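Local coordinates for protein putative rRNA methyltransferase (Sorangium cellulosum, PDB 4RX1) that probably methylates an adenine of 16S ribosomal RNA at N1, as a member of the NpmA-like family of S-adenosylmethionine-dependent methyltransferases, at residues A137-S142 and R207-E212. Numbering follows the deposited sequence.
Sequences ALLNQS and RLLTAE
Ala-137 and Leu-139 each pair with the antiparallel strand through two backbone hydrogen bonds, Ala-137 with Leu-209 and Leu-139 with Arg-207, among them a nearly straight one from Leu-139 N to Arg-207 O (2.8 Å, 168° at the hydrogen). Leu-138 and Leu-208 form the non-hydrogen-bonded pair between them and share one face of the sheet, where Leu-138 CD2 meets Leu-208 CD1 at 3.9 Å. Ala-137, Leu-139, Arg-207 and Leu-209 line the opposite face. There the Arg-207 side chain reaches across its pair mate: with CG set between the backbone N and carbonyl carbon (chi1 53°) and a bend at chi2, its CG packs 3.7 Å from Leu-139 CB and the guanidinium lays one face over that same CB, 4.0 Å from Arg-207 CZ. Farther along, Gln-141 NE2 lies 3.5 Å from Arg-207 NH2, a contact between two donors rather than a bond, with amide and guanidinium planes 70° apart. Replacing Arg-207 with an alanine would probably leave Leu-139 CB without the guanidinium over it and open a gap beside the Gln-141 side chain. Strand 133-140 joins the parallel part of the Rossmann-like methyltransferase sheet, beside strand 98-104, to the antiparallel strand 206-213, whose far edge pairs with strand 176-183; helix 108-115 packs against Leu-139 and Arg-207 through Leu-111.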
loop_
_atom_site.group_PDB
_atom_site.type_symbol
_atom_site.label_atom_id
_atom_site.label_comp_id
_atom_site.label_asym_id
_atom_site.label_seq_id
_atom_site.Cartn_x
_atom_site.Cartn_y
_atom_site.Cartn_z
ATOM N N ALA A 137 -6.311 -2.717 2.640
ATOM C CA ALA A 137 -5.469 -3.884 2.414
ATOM C C ALA A 137 -6.249 -4.983 1.749
ATOM O O ALA A 137 -7.394 -5.262 2.133
ATOM C CB ALA A 137 -4.849 -4.389 3.721
ATOM N N LEU A 138 -5.635 -5.569 0.720
ATOM C CA LEU A 138 -6.182 -6.727 0.017
ATOM C C LEU A 138 -5.326 -7.920 0.411
ATOM O O LEU A 138 -4.154 -8.000 0.043
ATOM C CB LEU A 138 -6.147 -6.523 -1.493
ATOM C CG LEU A 138 -7.300 -5.738 -2.110
ATOM C CD1 LEU A 138 -7.172 -5.672 -3.648
ATOM C CD2 LEU A 138 -8.634 -6.354 -1.702
ATOM N N LEU A 139 -5.906 -8.836 1.175
ATOM C CA LEU A 139 -5.115 -9.858 1.831
ATOM C C LEU A 139 -5.370 -11.219 1.205
ATOM O O LEU A 139 -6.517 -11.655 1.115
ATOM C CB LEU A 139 -5.472 -9.882 3.307
ATOM C CG LEU A 139 -5.131 -8.563 3.999
ATOM C CD1 LEU A 139 -5.338 -8.691 5.487
ATOM C CD2 LEU A 139 -3.699 -8.096 3.684
ATOM N N ASN A 140 -4.300 -11.899 0.796
ATOM C CA ASN A 140 -4.411 -13.222 0.192
ATOM C C ASN A 140 -3.225 -14.119 0.544
ATOM O O ASN A 140 -2.067 -13.706 0.438
ATOM C CB ASN A 140 -4.534 -13.099 -1.321
ATOM C CG ASN A 140 -4.724 -14.445 -1.995
ATOM O OD1 ASN A 140 -3.776 -15.226 -2.124
ATOM N ND2 ASN A 140 -5.944 -14.723 -2.437
ATOM N N GLN A 141 -3.517 -15.363 0.912
ATOM C CA GLN A 141 -2.490 -16.247 1.465
ATOM C C GLN A 141 -1.743 -17.050 0.404
ATOM O O GLN A 141 -0.791 -17.781 0.719
ATOM C CB GLN A 141 -3.092 -17.180 2.519
ATOM C CG GLN A 141 -3.537 -16.454 3.777
ATOM C CD GLN A 141 -3.745 -17.374 4.959
ATOM O OE1 GLN A 141 -3.384 -18.546 4.928
ATOM N NE2 GLN A 141 -4.341 -16.847 6.005
ATOM N N SER A 142 -2.140 -16.883 -0.855
ATOM C CA SER A 142 -1.403 -17.510 -1.943
ATOM C C SER A 142 -0.202 -16.652 -2.406
ATOM O O SER A 142 0.469 -17.012 -3.363
ATOM C CB SER A 142 -2.322 -17.815 -3.125
ATOM O OG SER A 142 -2.736 -16.612 -3.755
ATOM N N ARG A 207 -9.391 -11.270 1.489
ATOM C CA ARG A 207 -10.187 -10.441 2.356
ATOM C C ARG A 207 -9.728 -9.001 2.229
ATOM O O ARG A 207 -8.578 -8.707 1.864
ATOM C CB ARG A 207 -10.148 -10.943 3.799
ATOM C CG ARG A 207 -8.758 -11.121 4.349
ATOM C CD ARG A 207 -8.657 -12.406 5.183
ATOM N NE ARG A 207 -7.298 -12.646 5.689
ATOM C CZ ARG A 207 -6.401 -13.361 5.037
ATOM N NH1 ARG A 207 -6.684 -13.901 3.870
ATOM N NH2 ARG A 207 -5.266 -13.548 5.534
ATOM N N LEU A 208 -10.658 -8.109 2.498
ATOM C CA LEU A 208 -10.421 -6.694 2.475
ATOM C C LEU A 208 -10.397 -6.182 3.893
ATOM O O LEU A 208 -11.239 -6.556 4.707
ATOM C CB LEU A 208 -11.538 -6.003 1.692
ATOM C CG LEU A 208 -11.493 -4.481 1.601
ATOM C CD1 LEU A 208 -10.216 -4.007 0.947
ATOM C CD2 LEU A 208 -12.697 -4.011 0.814
ATOM N N LEU A 209 -9.388 -5.385 4.211
ATOM C CA LEU A 209 -9.278 -4.787 5.529
ATOM C C LEU A 209 -9.114 -3.288 5.370
ATOM O O LEU A 209 -8.205 -2.830 4.650
ATOM C CB LEU A 209 -8.081 -5.377 6.288
ATOM C CG LEU A 209 -7.944 -4.988 7.762
ATOM C CD1 LEU A 209 -9.196 -5.431 8.508
ATOM C CD2 LEU A 209 -6.704 -5.642 8.390
ATOM N N THR A 210 -9.999 -2.507 5.990
ATOM C CA THR A 210 -9.827 -1.054 5.925
ATOM C C THR A 210 -9.776 -0.450 7.312
ATOM O O THR A 210 -10.461 -0.903 8.223
ATOM C CB THR A 210 -10.936 -0.368 5.166
ATOM O OG1 THR A 210 -12.149 -0.472 5.924
ATOM C CG2 THR A 210 -11.095 -1.001 3.793
ATOM N N ALA A 211 -8.974 0.584 7.478
ATOM C CA ALA A 211 -8.913 1.220 8.770
ATOM C C ALA A 211 -8.704 2.697 8.575
ATOM O O ALA A 211 -8.020 3.120 7.636
ATOM C CB ALA A 211 -7.798 0.607 9.629
ATOM N N GLU A 212 -9.306 3.479 9.461
ATOM C CA GLU A 212 -9.182 4.911 9.400
ATOM C C GLU A 212 -8.072 5.360 10.335
ATOM O O GLU A 212 -7.961 4.858 11.459
ATOM C CB GLU A 212 -10.506 5.542 9.814
ATOM C CG GLU A 212 -10.480 7.062 9.985
ATOM C CD GLU A 212 -11.855 7.619 10.267
ATOM O OE1 GLU A 212 -12.828 6.842 10.146
ATOM O OE2 GLU A 212 -11.963 8.818 10.623
#